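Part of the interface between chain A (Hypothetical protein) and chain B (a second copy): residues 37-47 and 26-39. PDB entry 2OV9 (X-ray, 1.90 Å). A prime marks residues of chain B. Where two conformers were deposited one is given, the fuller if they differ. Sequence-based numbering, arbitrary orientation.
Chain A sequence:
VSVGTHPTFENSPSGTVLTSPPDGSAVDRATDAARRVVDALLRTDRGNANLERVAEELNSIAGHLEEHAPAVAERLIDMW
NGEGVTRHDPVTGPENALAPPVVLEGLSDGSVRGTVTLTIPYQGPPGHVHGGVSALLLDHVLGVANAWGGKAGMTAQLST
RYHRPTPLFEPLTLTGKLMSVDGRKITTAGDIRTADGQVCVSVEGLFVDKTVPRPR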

ATOM      1  N   VAL A  37      -3.409 -11.569  11.671  1.00 34.52           N
ATOM      2  CA  VAL A  37      -2.689 -12.636  11.005  1.00 34.60           C
ATOM      3  C   VAL A  37      -1.582 -12.092  10.080  1.00 35.11           C
ATOM      4  O   VAL A  37      -0.435 -12.547  10.142  1.00 35.73           O
ATOM      5  CB  VAL A  37      -3.672 -13.494  10.180  1.00 35.00           C
ATOM      6  CG1 VAL A  37      -2.927 -14.509   9.310  1.00 34.44           C
ATOM      7  CG2 VAL A  37      -4.683 -14.172  11.097  1.00 35.10           C
ATOM      8  N   VAL A  38      -1.924 -11.128   9.239  1.00 34.66           N
ATOM      9  CA  VAL A  38      -0.952 -10.477   8.340  1.00 35.18           C
ATOM     10  C   VAL A  38       0.296 -10.005   9.112  1.00 35.43           C
ATOM     11  O   VAL A  38       1.447 -10.258   8.707  1.00 35.87           O
ATOM     12  CB  VAL A  38      -1.606  -9.296   7.567  1.00 35.19           C
ATOM     13  CG1 VAL A  38      -0.555  -8.457   6.808  1.00 35.59           C
ATOM     14  CG2 VAL A  38      -2.686  -9.829   6.611  1.00 34.63           C
ATOM     15  N   ASP A  39       0.066  -9.338  10.236  1.00 35.41           N
ATOM     16  CA  ASP A  39       1.162  -8.862  11.079  1.00 36.06           C
ATOM     17  C   ASP A  39       1.953 -10.032  11.671  1.00 35.64           C
ATOM     18  O   ASP A  39       3.191 -10.035  11.668  1.00 37.14           O
ATOM     19  CB  ASP A  39       0.603  -7.944  12.171  1.00 36.66           C
ATOM     20  CG  ASP A  39       1.687  -7.193  12.926  1.00 37.58           C
ATOM     21  OD1 ASP A  39       2.370  -7.833  13.755  1.00 40.59           O
ATOM     22  OD2 ASP A  39       1.856  -5.969  12.709  1.00 37.97           O
ATOM     23  N   ALA A  40       1.241 -11.048  12.148  1.00 35.10           N
ATOM     24  CA  ALA A  40       1.878 -12.175  12.806  1.00 35.19           C
ATOM     25  C   ALA A  40       2.776 -12.948  11.863  1.00 35.07           C
ATOM     26  O   ALA A  40       3.862 -13.375  12.247  1.00 34.72           O
ATOM     27  CB  ALA A  40       0.818 -13.106  13.446  1.00 35.43           C
ATOM     28  N   LEU A  41       2.326 -13.123  10.629  1.00 35.66           N
ATOM     29  CA  LEU A  41       3.107 -13.813   9.604  1.00 36.68           C
ATOM     30  C   LEU A  41       4.503 -13.229   9.385  1.00 37.60           C
ATOM     31  O   LEU A  41       5.443 -13.956   9.062  1.00 38.40           O
ATOM     32  CB  LEU A  41       2.309 -13.869   8.282  1.00 36.92           C
ATOM     33  CG  LEU A  41       1.220 -14.946   8.206  1.00 37.70           C
ATOM     34  CD1 LEU A  41       0.321 -14.718   6.995  1.00 37.03           C
ATOM     35  CD2 LEU A  41       1.836 -16.367   8.109  1.00 38.17           C
ATOM     36  N   LEU A  42       4.654 -11.921   9.576  1.00 38.06           N
ATOM     37  CA  LEU A  42       5.946 -11.268   9.394  1.00 38.07           C
ATOM     38  C   LEU A  42       6.899 -11.452  10.576  1.00 38.52           C
ATOM     39  O   LEU A  42       8.102 -11.206  10.449  1.00 38.83           O
ATOM     40  CB  LEU A  42       5.759  -9.776   9.086  1.00 38.44           C
ATOM     41  CG  LEU A  42       5.284  -9.491   7.647  1.00 38.30           C
ATOM     42  CD1 LEU A  42       4.590  -8.156   7.560  1.00 37.75           C
ATOM     43  CD2 LEU A  42       6.452  -9.544   6.673  1.00 37.79           C
ATOM     44  N   ARG A  43       6.354 -11.890  11.709  1.00 38.52           N
ATOM     45  CA  ARG A  43       7.116 -12.058  12.954  1.00 39.06           C
ATOM     46  C   ARG A  43       7.319 -13.526  13.345  1.00 38.51           C
ATOM     47  O   ARG A  43       8.085 -13.840  14.260  1.00 39.16           O
ATOM     48  CB  ARG A  43       6.374 -11.373  14.109  1.00 39.15           C
ATOM     49  CG  ARG A  43       6.235  -9.879  13.993  1.00 40.57           C
ATOM     50  CD  ARG A  43       5.809  -9.298  15.326  1.00 45.14           C
ATOM     51  NE  ARG A  43       6.360  -7.957  15.529  1.00 48.04           N
ATOM     52  CZ  ARG A  43       5.706  -6.833  15.248  1.00 49.20           C
ATOM     53  NH1 ARG A  43       4.468  -6.895  14.767  1.00 50.63           N
ATOM     54  NH2 ARG A  43       6.281  -5.654  15.448  1.00 45.57           N
ATOM     55  N   THR A  44       6.629 -14.429  12.676  1.00 37.87           N
ATOM     56  CA  THR A  44       6.527 -15.802  13.180  1.00 36.85           C
ATOM     57  C   THR A  44       7.723 -16.702  12.805  1.00 37.16           C
ATOM     58  O   THR A  44       8.508 -16.372  11.910  1.00 37.39           O
ATOM     59  CB  THR A  44       5.181 -16.438  12.759  1.00 36.54           C
ATOM     60  OG1 THR A  44       4.867 -17.532  13.636  1.00 33.85           O
ATOM     61  CG2 THR A  44       5.227 -16.911  11.310  1.00 36.28           C
ATOM     62  N   ASP A  45       7.838 -17.847  13.473  1.00 37.15           N
ATOM     63  CA  ASP A  45       8.888 -18.814  13.173  1.00 37.60           C
ATOM     64  C   ASP A  45       8.645 -19.494  11.823  1.00 38.00           C
ATOM     65  O   ASP A  45       7.709 -20.291  11.667  1.00 38.01           O
ATOM     66  CB  ASP A  45       8.973 -19.870  14.276  1.00 37.52           C
ATOM     67  CG  ASP A  45      10.079 -20.888  14.034  1.00 38.66           C
ATOM     68  OD1 ASP A  45      10.782 -20.807  13.001  1.00 36.86           O
ATOM     69  OD2 ASP A  45      10.243 -21.774  14.888  1.00 41.20           O
ATOM     70  N   ARG A  46       9.507 -19.210  10.858  1.00 37.76           N
ATOM     71  CA  ARG A  46       9.379 -19.817   9.530  1.00 38.88           C
ATOM     72  C   ARG A  46       9.568 -21.346   9.568  1.00 37.89           C
ATOM     73  O   ARG A  46       9.069 -22.065   8.700  1.00 37.82           O
ATOM     74  CB  ARG A  46      10.331 -19.120   8.545  1.00 39.44           C
ATOM     75  CG  ARG A  46      10.066 -17.593   8.516  1.00 40.79           C
ATOM     76  CD  ARG A  46      10.992 -16.762   7.623  1.00 42.07           C
ATOM     77  NE  ARG A  46      10.238 -15.609   7.126  1.00 49.46           N
ATOM     78  CZ  ARG A  46      10.522 -14.329   7.361  1.00 51.68           C
ATOM     79  NH1 ARG A  46      11.597 -13.992   8.078  1.00 53.32           N
ATOM     80  NH2 ARG A  46       9.729 -13.385   6.846  1.00 50.72           N
ATOM     81  N   GLY A  47      10.256 -21.832  10.598  1.00 36.66           N
ATOM     82  CA  GLY A  47      10.533 -23.262  10.748  1.00 36.05           C
ATOM     83  C   GLY A  47       9.438 -24.034  11.456  1.00 35.28           C
ATOM     84  O   GLY A  47       9.510 -25.249  11.563  1.00 35.08           O
TER
ATOM     85  N   ALA B  26       5.598 -23.345   3.057  1.00 45.44           N
ATOM     86  CA  ALA B  26       5.871 -23.271   4.476  1.00 42.93           C
ATOM     87  C   ALA B  26       5.168 -21.934   4.785  1.00 40.77           C
ATOM     88  O   ALA B  26       3.955 -21.759   4.576  1.00 40.14           O
ATOM     89  N   VAL B  27       5.959 -20.980   5.233  1.00 38.98           N
ATOM     90  CA  VAL B  27       5.457 -19.656   5.548  1.00 38.78           C
ATOM     91  C   VAL B  27       4.920 -18.940   4.284  1.00 37.86           C
ATOM     92  O   VAL B  27       3.935 -18.208   4.346  1.00 37.86           O
ATOM     93  CB  VAL B  27       6.551 -18.849   6.310  1.00 38.51           C
ATOM     94  CG1 VAL B  27       7.751 -18.531   5.396  1.00 38.21           C
ATOM     95  CG2 VAL B  27       5.977 -17.624   6.962  1.00 38.65           C
ATOM     96  N   ASP B  28       5.548 -19.168   3.130  1.00 37.53           N
ATOM     97  CA  ASP B  28       5.082 -18.522   1.908  1.00 37.05           C
ATOM     98  C   ASP B  28       3.715 -19.045   1.499  1.00 36.61           C
ATOM     99  O   ASP B  28       2.892 -18.290   0.980  1.00 36.15           O
ATOM    100  CB  ASP B  28       6.094 -18.682   0.758  1.00 36.95           C
ATOM    101  CG  ASP B  28       7.350 -17.817   0.947  1.00 37.35           C
ATOM    102  OD1 ASP B  28       7.450 -17.088   1.957  1.00 38.90           O
ATOM    103  OD2 ASP B  28       8.245 -17.874   0.087  1.00 38.15           O
ATOM    104  N   ARG B  29       3.470 -20.335   1.739  1.00 35.83           N
ATOM    105  CA  ARG B  29       2.175 -20.928   1.420  0.50 36.20           C
ATOM    106  C   ARG B  29       1.090 -20.337   2.325  1.00 35.65           C
ATOM    107  O   ARG B  29      -0.039 -20.084   1.884  1.00 36.19           O
ATOM    108  CB  ARG B  29       2.233 -22.463   1.519  0.50 36.12           C
ATOM    109  CG  ARG B  29       2.955 -23.131   0.337  0.50 37.35           C
ATOM    110  CD  ARG B  29       3.077 -24.649   0.512  0.50 37.47           C
ATOM    111  NE  ARG B  29       4.143 -25.219  -0.315  0.50 42.12           N
ATOM    112  CZ  ARG B  29       4.392 -26.525  -0.434  0.50 43.01           C
ATOM    113  NH1 ARG B  29       3.650 -27.417   0.213  0.50 44.39           N
ATOM    114  NH2 ARG B  29       5.383 -26.946  -1.211  0.50 44.34           N
ATOM    115  N   ALA B  30       1.440 -20.090   3.582  1.00 34.81           N
ATOM    116  CA  ALA B  30       0.511 -19.513   4.540  1.00 34.45           C
ATOM    117  C   ALA B  30       0.205 -18.061   4.177  1.00 34.27           C
ATOM    118  O   ALA B  30      -0.951 -17.635   4.268  1.00 35.40           O
ATOM    119  CB  ALA B  30       1.099 -19.582   5.953  1.00 34.39           C
ATOM    120  N   THR B  31       1.236 -17.319   3.771  1.00 33.88           N
ATOM    121  CA  THR B  31       1.064 -15.924   3.355  1.00 33.77           C
ATOM    122  C   THR B  31       0.181 -15.857   2.095  1.00 33.92           C
ATOM    123  O   THR B  31      -0.709 -14.999   2.001  1.00 33.78           O
ATOM    124  CB  THR B  31       2.406 -15.204   3.143  1.00 34.03           C
ATOM    125  OG1 THR B  31       3.185 -15.292   4.347  1.00 34.03           O
ATOM    126  CG2 THR B  31       2.178 -13.745   2.818  1.00 32.50           C
ATOM    127  N   ASP B  32       0.414 -16.752   1.149  1.00 34.15           N
ATOM    128  CA  ASP B  32      -0.494 -16.840  -0.006  1.00 37.05           C
ATOM    129  C   ASP B  32      -1.943 -17.089   0.398  1.00 36.02           C
ATOM    130  O   ASP B  32      -2.862 -16.537  -0.220  1.00 37.20           O
ATOM    131  CB  ASP B  32      -0.056 -17.906  -0.995  1.00 37.17           C
ATOM    132  CG  ASP B  32       0.991 -17.398  -1.954  1.00 43.30           C
ATOM    133  OD1 ASP B  32       1.024 -16.166  -2.249  1.00 47.76           O
ATOM    134  OD2 ASP B  32       1.795 -18.240  -2.411  1.00 48.49           O
ATOM    135  N   ALA B  33      -2.150 -17.920   1.418  1.00 36.76           N
ATOM    136  CA  ALA B  33      -3.494 -18.230   1.898  1.00 35.96           C
ATOM    137  C   ALA B  33      -4.118 -17.002   2.567  1.00 36.49           C
ATOM    138  O   ALA B  33      -5.301 -16.712   2.351  1.00 36.70           O
ATOM    139  CB  ALA B  33      -3.443 -19.391   2.860  1.00 36.27           C
ATOM    140  N   ALA B  34      -3.332 -16.281   3.372  1.00 36.01           N
ATOM    141  CA  ALA B  34      -3.752 -14.984   3.896  1.00 35.64           C
ATOM    142  C   ALA B  34      -4.148 -13.986   2.819  1.00 35.08           C
ATOM    143  O   ALA B  34      -5.178 -13.308   2.952  1.00 35.47           O
ATOM    144  CB  ALA B  34      -2.675 -14.372   4.814  1.00 35.40           C
ATOM    145  N   ARG B  35      -3.358 -13.887   1.751  1.00 33.67           N
ATOM    146  CA  ARG B  35      -3.697 -12.976   0.652  1.00 33.31           C
ATOM    147  C   ARG B  35      -5.060 -13.359   0.075  1.00 33.63           C
ATOM    148  O   ARG B  35      -5.849 -12.498  -0.319  1.00 32.61           O
ATOM    149  CB  ARG B  35      -2.636 -13.031  -0.461  1.00 32.73           C
ATOM    150  CG  ARG B  35      -1.273 -12.465  -0.065  1.00 32.24           C
ATOM    151  CD  ARG B  35      -0.310 -12.355  -1.295  1.00 32.12           C
ATOM    152  NE  ARG B  35       0.974 -11.821  -0.873  1.00 31.61           N
ATOM    153  CZ  ARG B  35       2.031 -12.572  -0.599  1.00 32.01           C
ATOM    154  NH1 ARG B  35       1.965 -13.896  -0.754  1.00 35.36           N
ATOM    155  NH2 ARG B  35       3.148 -12.014  -0.184  1.00 30.34           N
ATOM    156  N   ARG B  36      -5.316 -14.658   0.026  1.00 33.92           N
ATOM    157  CA  ARG B  36      -6.556 -15.177  -0.550  1.00 35.01           C
ATOM    158  C   ARG B  36      -7.755 -14.817   0.353  1.00 35.43           C
ATOM    159  O   ARG B  36      -8.842 -14.492  -0.136  1.00 35.19           O
ATOM    160  CB  ARG B  36      -6.422 -16.693  -0.735  1.00 35.39           C
ATOM    161  CG  ARG B  36      -7.583 -17.339  -1.392  1.00 36.59           C
ATOM    162  CD  ARG B  36      -7.497 -18.851  -1.289  1.00 38.11           C
ATOM    163  NE  ARG B  36      -8.743 -19.457  -1.742  1.00 36.37           N
ATOM    164  CZ  ARG B  36      -8.985 -20.762  -1.719  1.00 39.63           C
ATOM    165  NH1 ARG B  36      -8.058 -21.616  -1.257  1.00 36.70           N
ATOM    166  NH2 ARG B  36     -10.156 -21.218  -2.163  1.00 36.86           N
ATOM    167  N   VAL B  37      -7.543 -14.899   1.658  1.00 35.25           N
ATOM    168  CA  VAL B  37      -8.526 -14.480   2.663  1.00 35.62           C
ATOM    169  C   VAL B  37      -8.839 -12.965   2.550  1.00 36.27           C
ATOM    170  O   VAL B  37     -10.022 -12.573   2.555  1.00 35.58           O
ATOM    171  CB  VAL B  37      -8.038 -14.799   4.110  1.00 36.23           C
ATOM    172  CG1 VAL B  37      -8.906 -14.085   5.155  1.00 34.85           C
ATOM    173  CG2 VAL B  37      -7.985 -16.307   4.372  1.00 35.87           C
ATOM    174  N   VAL B  38      -7.789 -12.141   2.492  1.00 35.49           N
ATOM    175  CA  VAL B  38      -7.913 -10.684   2.292  1.00 36.09           C
ATOM    176  C   VAL B  38      -8.758 -10.361   1.062  1.00 36.20           C
ATOM    177  O   VAL B  38      -9.691  -9.571   1.148  1.00 36.50           O
ATOM    178  CB  VAL B  38      -6.540  -9.988   2.200  1.00 36.89           C
ATOM    179  CG1 VAL B  38      -6.689  -8.510   1.748  1.00 37.14           C
ATOM    180  CG2 VAL B  38      -5.783 -10.101   3.551  1.00 36.37           C
ATOM    181  N   ASP B  39      -8.448 -10.974  -0.077  1.00 36.13           N
ATOM    182  CA  ASP B  39      -9.281 -10.804  -1.273  1.00 37.06           C
ATOM    183  C   ASP B  39     -10.757 -11.195  -1.026  1.00 36.95           C
ATOM    184  O   ASP B  39     -11.675 -10.427  -1.358  1.00 36.76           O
ATOM    185  CB  ASP B  39      -8.713 -11.641  -2.426  1.00 37.31           C
ATOM    186  CG  ASP B  39      -9.279 -11.243  -3.763  1.00 40.39           C
ATOM    187  OD1 ASP B  39      -8.724 -10.356  -4.417  1.00 42.02           O
ATOM    188  OD2 ASP B  39     -10.315 -11.807  -4.169  1.00 47.58           O
TER

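Two copies of the same protein meet here through helices that run nearly antiparallel, at 166°, with their axes 10.5 Å apart at closest approach. No hydrogen bond crosses between the stretches; what joins them is apolar packing, and small or branched aliphatic side chains suit it.

On chain A, Val37 points its CA-to-CB bond toward the partner but is scarcely covered by it. Val38 does more. Its CB leaves sideways, yet CG2 comes 4.4 Å from CG2 of Val38′, so the same residue from each copy meets its counterpart. Both valines are buried and in rotamer t, and a side chain with no polar group to satisfy is well placed there. Asp39 and Ala40 lie out of reach of the other helix.

Leu41 is the centre of the contact, with the largest covered area of any residue in either stretch. Its CB points toward chain B, and its two methyls spread along the partner helix. CD1 packs 3.7 Å from CB of Ala34′ and 3.9 Å from CA of Thr31′, while CD2 lies 3.9 Å from CB of Ala30′ and 4.5 Å from CG2 of Val27′. Beside the short alanine side chains the leucine reaches the opposing backbone itself, as the CD1 to Thr31′ CA distance shows; the CA atoms of Leu41 and Thr31′ are 6.9 Å apart. The polar end of Thr31′ is not stranded beside this apolar group, because its OG1 donates a hydrogen bond to the backbone O of Val27′ at 3.0 Å, one turn earlier in its own helix.

Leu42 and Arg43 contribute nothing to the covered surface. Arg43 instead turns back along its own chain, where its NH1 forms a salt bridge with OD1 of Asp39 at 2.5 Å; the hydrogen bond within that pair is weak, with an angle of 118° at the hydrogen.

Beyond, the chain continues as loop, and Val27′ becomes the common partner. Thr44 directs its CB toward chain B, and its CG2 reaches 4.5 Å from CG2 of Val27′; its OG1 is hydrogen-bonded elsewhere in the structure. Asp45 points away and accepts a hydrogen bond at OD1 from N of Gly47, 2.7 Å distant. Arg46 lies along Val27′: its CG is 4.0 Å from Val27′ CG1, a methyl that also sits at the edge of the guanidinium, near its plane. A long side chain with methylenes suits this partly exposed position, since it can pack against a valine without having to be fully buried.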